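Local coordinates for imelysin-like protein (Psychrobacter arcticus, PDB 3PF0) that is of unknown function but, as an imelysin-like member of the M75 peptidase family, is possibly a metalloendopeptidase, at residues Ala270-Lys275 with Ala313-Met318; Lys205-Gln208 with Leu214-Ile217; Gly141-Leu146 with Cys186-Ser191. All coordinates share one frame; numbering follows the deposited sequence. Where two conformers were deposited one is given.

Overall arrangement
All three contacts are mainly van der Waals packing in an all-helical chain, and all lie within its imelysin region. Interactions 1 and 3 are buried contacts between separate helices, with about 40 residues of chain between their segments. Interaction 2 is local and partly buried: helix 183-214 meets its own last residue and the start of the loop that follows. Interactions 2 and 3 share this helix, yet their centres are about 33 Å apart. Interactions 1 and 2 lie on opposite sides of the chain's centre. The chemistry shifts with place. Interaction 1 is aliphatic, with a leucine against backbone. Interactions 2 and 3 set aliphatic groups over an aromatic face and at its edge.

Interaction 1 (Ala270-Lys275 with Ala313-Met318); sequences AIINAK and ALLAQM
Leu315 reaches from helix 298-316 to the side of helix 268-283, where it meets Ile272 and Asn273. Its CB points toward that helix. CG lies anti to the backbone N (chi1 -165°), which carries both methyl groups across. Both methyls touch Ile272 CG2, and CD2 goes on to the backbone of Asn273. Leu315 CD1 is 3.8 Å from Ile272 CG2. Leu315 CD2 is also 3.8 Å from Ile272 CG2. Leu315 CD2 then lies 3.5 Å from Asn273 N and 3.6 Å from Asn273 CA. This is helix-to-helix packing in an all-helical protein: one leucine tip rests on the backbone of a neighbouring helix. The Asn273 side chain borders the same methyl, with Asn273 CB 3.8 Å from Leu315 CD2. The Ile272 and Leu315 side chains run at about a right angle to each other. Ile272 offers its CG2 branch to the leucine, while its longer branch leads away. Outside the pair, Ile272 packs on Met241 and Ile246 of helix 225-250 and on Leu322. Leu315 also touches Leu333 of helix 327-351.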
loop_
_atom_site.group_PDB
_atom_site.type_symbol
_atom_site.label_atom_id
_atom_site.label_comp_id
_atom_site.label_asym_id
_atom_site.label_seq_id
_atom_site.Cartn_x
_atom_site.Cartn_y
_atom_site.Cartn_z
ATOM N N ALA A 270 -3.390 -2.039 -11.381
ATOM C CA ALA A 270 -4.106 -1.115 -10.501
ATOM C C ALA A 270 -3.380 -0.905 -9.160
ATOM O O ALA A 270 -3.398 0.208 -8.639
ATOM C CB ALA A 270 -5.521 -1.616 -10.252
ATOM N N ILE A 271 -2.734 -1.960 -8.615
ATOM C CA ILE A 271 -1.997 -1.872 -7.347
ATOM C C ILE A 271 -0.701 -1.060 -7.549
ATOM O O ILE A 271 -0.441 -0.151 -6.765
ATOM C CB ILE A 271 -1.730 -3.275 -6.714
ATOM C CG1 ILE A 271 -3.040 -4.105 -6.578
ATOM C CG2 ILE A 271 -1.013 -3.156 -5.359
ATOM C CD1 ILE A 271 -4.244 -3.387 -5.799
ATOM N N ILE A 272 0.075 -1.353 -8.617
ATOM C CA ILE A 272 1.334 -0.649 -8.916
ATOM C C ILE A 272 1.052 0.845 -9.211
ATOM O O ILE A 272 1.787 1.704 -8.733
ATOM C CB ILE A 272 2.131 -1.355 -10.056
ATOM C CG1 ILE A 272 2.457 -2.838 -9.695
ATOM C CG2 ILE A 272 3.410 -0.588 -10.441
ATOM C CD1 ILE A 272 3.195 -3.121 -8.325
ATOM N N ASN A 273 -0.033 1.136 -9.952
ATOM C CA ASN A 273 -0.482 2.483 -10.303
ATOM C C ASN A 273 -0.836 3.300 -9.049
ATOM O O ASN A 273 -0.407 4.451 -8.932
ATOM C CB ASN A 273 -1.683 2.390 -11.242
ATOM C CG ASN A 273 -2.072 3.674 -11.913
ATOM O OD1 ASN A 273 -1.300 4.276 -12.670
ATOM N ND2 ASN A 273 -3.309 4.082 -11.695
ATOM N N ALA A 274 -1.580 2.704 -8.102
ATOM C CA ALA A 274 -1.963 3.371 -6.851
ATOM C C ALA A 274 -0.716 3.760 -6.045
ATOM O O ALA A 274 -0.641 4.883 -5.547
ATOM C CB ALA A 274 -2.869 2.466 -6.025
ATOM N N LYS A 275 0.293 2.862 -5.991
ATOM C CA LYS A 275 1.548 3.116 -5.284
ATOM C C LYS A 275 2.346 4.213 -5.984
ATOM O O LYS A 275 2.841 5.115 -5.306
ATOM C CB LYS A 275 2.383 1.833 -5.151
ATOM C CG LYS A 275 1.734 0.802 -4.240
ATOM C CD LYS A 275 2.666 -0.347 -3.912
ATOM C CE LYS A 275 2.078 -1.147 -2.784
ATOM N NZ LYS A 275 3.128 -1.667 -1.881
ATOM N N ALA A 313 3.320 6.379 -17.498
ATOM C CA ALA A 313 2.988 6.266 -18.921
ATOM C C ALA A 313 3.287 4.850 -19.445
ATOM O O ALA A 313 2.510 4.317 -20.238
ATOM C CB ALA A 313 3.752 7.309 -19.725
ATOM N N LEU A 314 4.386 4.229 -18.976
ATOM C CA LEU A 314 4.745 2.864 -19.370
ATOM C C LEU A 314 3.750 1.847 -18.785
ATOM O O LEU A 314 3.332 0.928 -19.482
ATOM C CB LEU A 314 6.181 2.536 -18.925
ATOM C CG LEU A 314 6.754 1.176 -19.332
ATOM C CD1 LEU A 314 7.079 1.124 -20.821
ATOM C CD2 LEU A 314 7.985 0.866 -18.529
ATOM N N LEU A 315 3.346 2.041 -17.519
ATOM C CA LEU A 315 2.412 1.156 -16.840
ATOM C C LEU A 315 1.026 1.191 -17.500
ATOM O O LEU A 315 0.400 0.140 -17.632
ATOM C CB LEU A 315 2.328 1.541 -15.363
ATOM C CG LEU A 315 1.681 0.547 -14.401
ATOM C CD1 LEU A 315 2.567 -0.672 -14.170
ATOM C CD2 LEU A 315 1.429 1.203 -13.092
ATOM N N ALA A 316 0.588 2.380 -17.971
ATOM C CA ALA A 316 -0.714 2.609 -18.609
ATOM C C ALA A 316 -0.904 1.830 -19.927
ATOM O O ALA A 316 -2.046 1.545 -20.296
ATOM C CB ALA A 316 -0.915 4.098 -18.866
ATOM N N GLN A 317 0.191 1.500 -20.633
ATOM C CA GLN A 317 0.099 0.774 -21.907
ATOM C C GLN A 317 0.298 -0.750 -21.710
ATOM O O GLN A 317 0.253 -1.513 -22.678
ATOM C CB GLN A 317 1.056 1.363 -22.969
ATOM C CG GLN A 317 2.565 1.304 -22.667
ATOM C CD GLN A 317 3.406 2.160 -23.609
ATOM O OE1 GLN A 317 4.357 2.835 -23.193
ATOM N NE2 GLN A 317 3.090 2.158 -24.902
HETATM N N MSE A 318 0.434 -1.191 -20.443
HETATM C CA MSE A 318 0.586 -2.607 -20.078
HETATM C C MSE A 318 -0.799 -3.222 -19.737
HETATM O O MSE A 318 -1.732 -2.456 -19.490
HETATM C CB MSE A 318 1.558 -2.744 -18.894
HETATM C CG MSE A 318 2.998 -2.439 -19.264
HETATM SE SE MSE A 318 4.223 -2.526 -17.738
HETATM C CE MSE A 318 4.442 -4.448 -17.549
#

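Interaction 2 (Lys205-Gln208 with Leu214-Ile217); sequences KNWQ and LLAI
Leu214 lies over one face of the Trp207 indole, while Leu215 meets the edge of the same ring system. The Leu214 CD1 methyl sits almost straight above the six-membered ring. Leu214 CD1 is 3.9 Å from the centroid of the Trp207 six-membered ring and only 12° off the normal, a CH-pi contact. Leu214 CB adds a second touch near the far rim, 3.9 Å from Trp207 CH2. Leu214 CG is anti to its carbonyl carbon (chi1 -70°), and this directs the branch back along the helix over the indole. Leu215 approaches differently. Leu215 CG lies near the ring plane, 3.8 Å from Trp207 CZ3, and its side chain runs at about a right angle to the tryptophan. With an alanine in place of Trp207, Leu214 CD1 would probably lose the surface it rests on and a gap would open beside Leu215. The helix ends here in a Schellman motif, with Ala216 as the C-prime residue at positive phi. Pro119 touches Asn206, Trp207 and Leu214, and Phe117 touches Leu215. Trp207 also packs on Val63 and Tyr67 of helix 48-84, and Ile217 meets Leu55 and Thr56, so this end of helix 183-214 packs against helix 48-84.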
loop_
_atom_site.group_PDB
_atom_site.type_symbol
_atom_site.label_atom_id
_atom_site.label_comp_id
_atom_site.label_asym_id
_atom_site.label_seq_id
_atom_site.Cartn_x
_atom_site.Cartn_y
_atom_site.Cartn_z
ATOM N N LYS A 205 -6.959 6.405 14.179
ATOM C CA LYS A 205 -7.138 7.053 15.493
ATOM C C LYS A 205 -5.800 7.258 16.211
ATOM O O LYS A 205 -5.611 8.284 16.863
ATOM C CB LYS A 205 -8.086 6.249 16.396
ATOM C CG LYS A 205 -9.566 6.463 16.092
ATOM C CD LYS A 205 -10.447 5.971 17.238
ATOM N N ASN A 206 -4.874 6.288 16.063
ATOM C CA ASN A 206 -3.533 6.290 16.653
ATOM C C ASN A 206 -2.666 7.413 16.060
ATOM O O ASN A 206 -1.995 8.119 16.810
ATOM C CB ASN A 206 -2.871 4.920 16.429
ATOM C CG ASN A 206 -1.761 4.566 17.393
ATOM O OD1 ASN A 206 -0.942 5.394 17.779
ATOM N ND2 ASN A 206 -1.631 3.282 17.694
ATOM N N TRP A 207 -2.677 7.564 14.721
ATOM C CA TRP A 207 -1.952 8.619 14.015
ATOM C C TRP A 207 -2.508 10.003 14.386
ATOM O O TRP A 207 -1.714 10.920 14.584
ATOM C CB TRP A 207 -2.012 8.398 12.497
ATOM C CG TRP A 207 -0.793 7.695 11.977
ATOM C CD1 TRP A 207 -0.663 6.361 11.723
ATOM C CD2 TRP A 207 0.514 8.266 11.808
ATOM N NE1 TRP A 207 0.634 6.070 11.371
ATOM C CE2 TRP A 207 1.374 7.225 11.396
ATOM C CE3 TRP A 207 1.038 9.565 11.945
ATOM C CZ2 TRP A 207 2.722 7.448 11.079
ATOM C CZ3 TRP A 207 2.378 9.780 11.656
ATOM C CH2 TRP A 207 3.203 8.731 11.221
ATOM N N GLN A 208 -3.859 10.141 14.497
ATOM C CA GLN A 208 -4.521 11.401 14.863
ATOM C C GLN A 208 -4.115 11.832 16.267
ATOM O O GLN A 208 -3.937 13.024 16.520
ATOM C CB GLN A 208 -6.052 11.280 14.770
ATOM C CG GLN A 208 -6.575 11.378 13.337
ATOM C CD GLN A 208 -8.034 11.021 13.168
ATOM O OE1 GLN A 208 -8.622 10.241 13.931
ATOM N NE2 GLN A 208 -8.636 11.542 12.111
ATOM N N LEU A 214 5.210 10.230 16.741
ATOM C CA LEU A 214 5.542 9.276 15.668
ATOM C C LEU A 214 6.496 9.860 14.611
ATOM O O LEU A 214 7.366 9.130 14.128
ATOM C CB LEU A 214 4.279 8.732 14.977
ATOM C CG LEU A 214 3.428 7.780 15.808
ATOM C CD1 LEU A 214 2.012 7.728 15.292
ATOM C CD2 LEU A 214 4.074 6.394 15.928
ATOM N N LEU A 215 6.352 11.162 14.274
ATOM C CA LEU A 215 7.205 11.812 13.272
ATOM C C LEU A 215 8.238 12.775 13.892
ATOM O O LEU A 215 8.843 13.559 13.157
ATOM C CB LEU A 215 6.344 12.558 12.232
ATOM C CG LEU A 215 5.628 11.712 11.172
ATOM C CD1 LEU A 215 4.698 12.580 10.342
ATOM C CD2 LEU A 215 6.624 10.989 10.247
ATOM N N ALA A 216 8.461 12.698 15.232
ATOM C CA ALA A 216 9.390 13.542 16.014
ATOM C C ALA A 216 9.288 15.025 15.573
ATOM O O ALA A 216 10.293 15.700 15.334
ATOM C CB ALA A 216 10.818 13.023 15.883
ATOM N N ILE A 217 8.035 15.496 15.436
ATOM C CA ILE A 217 7.661 16.827 14.960
ATOM C C ILE A 217 8.163 17.928 15.919
ATOM O O ILE A 217 8.580 18.980 15.430
ATOM C CB ILE A 217 6.123 16.870 14.718
ATOM C CG1 ILE A 217 5.764 16.009 13.486
ATOM C CG2 ILE A 217 5.572 18.299 14.571
ATOM C CD1 ILE A 217 4.284 15.657 13.280
#

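Interaction 3 (Gly141-Leu146 with Cys186-Ser191); sequences GGVADL and CAYVMS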
loop_
_atom_site.group_PDB
_atom_site.type_symbol
_atom_site.label_atom_id
_atom_site.label_comp_id
_atom_site.label_asym_id
_atom_site.label_seq_id
_atom_site.Cartn_x
_atom_site.Cartn_y
_atom_site.Cartn_z
ATOM N N GLY A 141 -5.178 -21.939 0.573
ATOM C CA GLY A 141 -5.638 -23.110 1.315
ATOM C C GLY A 141 -6.255 -22.834 2.670
ATOM O O GLY A 141 -7.229 -23.493 3.059
ATOM N N GLY A 142 -5.702 -21.851 3.375
ATOM C CA GLY A 142 -6.164 -21.468 4.699
ATOM C C GLY A 142 -7.553 -20.865 4.755
ATOM O O GLY A 142 -8.303 -21.143 5.694
ATOM N N VAL A 143 -7.898 -20.012 3.768
ATOM C CA VAL A 143 -9.188 -19.321 3.739
ATOM C C VAL A 143 -10.314 -20.356 3.603
ATOM O O VAL A 143 -11.208 -20.366 4.450
ATOM C CB VAL A 143 -9.239 -18.195 2.669
ATOM C CG1 VAL A 143 -10.656 -17.668 2.463
ATOM C CG2 VAL A 143 -8.301 -17.053 3.043
ATOM N N ALA A 144 -10.230 -21.267 2.608
ATOM C CA ALA A 144 -11.241 -22.307 2.392
ATOM C C ALA A 144 -11.400 -23.227 3.618
ATOM O O ALA A 144 -12.539 -23.492 4.027
ATOM C CB ALA A 144 -10.902 -23.125 1.152
ATOM N N ASP A 145 -10.268 -23.660 4.240
ATOM C CA ASP A 145 -10.290 -24.494 5.447
ATOM C C ASP A 145 -11.035 -23.792 6.564
ATOM O O ASP A 145 -11.839 -24.428 7.245
ATOM C CB ASP A 145 -8.867 -24.836 5.944
ATOM C CG ASP A 145 -8.039 -25.799 5.111
ATOM O OD1 ASP A 145 -8.638 -26.638 4.390
ATOM O OD2 ASP A 145 -6.789 -25.752 5.223
ATOM N N LEU A 146 -10.771 -22.475 6.745
ATOM C CA LEU A 146 -11.385 -21.659 7.788
ATOM C C LEU A 146 -12.904 -21.536 7.588
ATOM O O LEU A 146 -13.639 -21.652 8.565
ATOM C CB LEU A 146 -10.725 -20.263 7.852
ATOM C CG LEU A 146 -11.192 -19.337 8.984
ATOM C CD1 LEU A 146 -10.542 -19.689 10.291
ATOM C CD2 LEU A 146 -10.925 -17.902 8.657
ATOM N N CYS A 186 -20.310 -15.880 2.485
ATOM C CA CYS A 186 -20.909 -14.578 2.768
ATOM C C CYS A 186 -20.549 -14.097 4.172
ATOM O O CYS A 186 -20.171 -12.935 4.343
ATOM C CB CYS A 186 -22.414 -14.649 2.581
ATOM S SG CYS A 186 -22.994 -13.792 1.108
ATOM N N ALA A 187 -20.629 -15.013 5.165
ATOM C CA ALA A 187 -20.301 -14.743 6.564
ATOM C C ALA A 187 -18.828 -14.386 6.697
ATOM O O ALA A 187 -18.494 -13.529 7.514
ATOM C CB ALA A 187 -20.643 -15.947 7.443
ATOM N N TYR A 188 -17.957 -15.020 5.887
ATOM C CA TYR A 188 -16.521 -14.752 5.901
ATOM C C TYR A 188 -16.214 -13.349 5.369
ATOM O O TYR A 188 -15.380 -12.665 5.945
ATOM C CB TYR A 188 -15.715 -15.813 5.091
ATOM C CG TYR A 188 -14.253 -15.426 4.949
ATOM C CD1 TYR A 188 -13.324 -15.762 5.930
ATOM C CD2 TYR A 188 -13.823 -14.619 3.891
ATOM C CE1 TYR A 188 -12.002 -15.328 5.852
ATOM C CE2 TYR A 188 -12.505 -14.178 3.805
ATOM C CZ TYR A 188 -11.595 -14.546 4.782
ATOM O OH TYR A 188 -10.300 -14.100 4.702
ATOM N N VAL A 189 -16.822 -12.958 4.239
ATOM C CA VAL A 189 -16.566 -11.677 3.571
ATOM C C VAL A 189 -16.986 -10.537 4.501
ATOM O O VAL A 189 -16.253 -9.550 4.616
ATOM C CB VAL A 189 -17.238 -11.617 2.162
ATOM C CG1 VAL A 189 -17.233 -10.200 1.579
ATOM C CG2 VAL A 189 -16.566 -12.607 1.198
HETATM N N MSE A 190 -18.116 -10.710 5.208
HETATM C CA MSE A 190 -18.608 -9.736 6.183
HETATM C C MSE A 190 -17.686 -9.668 7.390
HETATM O O MSE A 190 -17.336 -8.564 7.820
HETATM C CB MSE A 190 -20.030 -10.083 6.626
HETATM C CG MSE A 190 -21.088 -9.781 5.569
HETATM SE SE MSE A 190 -22.807 -10.502 6.115
HETATM C CE MSE A 190 -23.168 -9.330 7.658
ATOM N N SER A 191 -17.251 -10.842 7.909
ATOM C CA SER A 191 -16.341 -10.928 9.069
ATOM C C SER A 191 -14.971 -10.334 8.763
ATOM O O SER A 191 -14.465 -9.557 9.567
ATOM C CB SER A 191 -16.165 -12.375 9.516
ATOM O OG SER A 191 -17.383 -12.875 10.033
#
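Tyr188 is met by two aliphatic side chains of helix 138-149, Val143 over a ring face and Leu146 at the ring edge. Val143 CG1 stands 4.3 Å from the centroid of the Tyr188 ring, 20° off the normal, in a CH-pi contact. It is displaced toward the hydroxyl-bearing end of the ring, with Val143 CG1 4.0 Å from Tyr188 CZ. The second methyl reaches further along, Val143 CG2 lying 3.9 Å from Tyr188 OH. Leu146 CD2 comes in near the ring plane, 4.0 Å from Tyr188 CE1. Both side chains run at about a right angle to the tyrosine. The ring is brought between the helices because Tyr188 CG lies anti to the backbone N (chi1 172°). Further out, the buried Tyr188 hydroxyl is hydrogen-bonded to Val165 O, which probably limits how far the ring can shift. Leu153 and Ala174 also touch the tyrosine, and Leu158 and Glu161 border Leu146. Cys186, two residues before Tyr188, forms a disulfide with Cys85, tying the start of helix 183-214 to the residue just after helix 48-84. The contact is plain interhelical packing of an all-helical fold, with a tyrosine from the long helix 183-214 lying against the short helix 138-149.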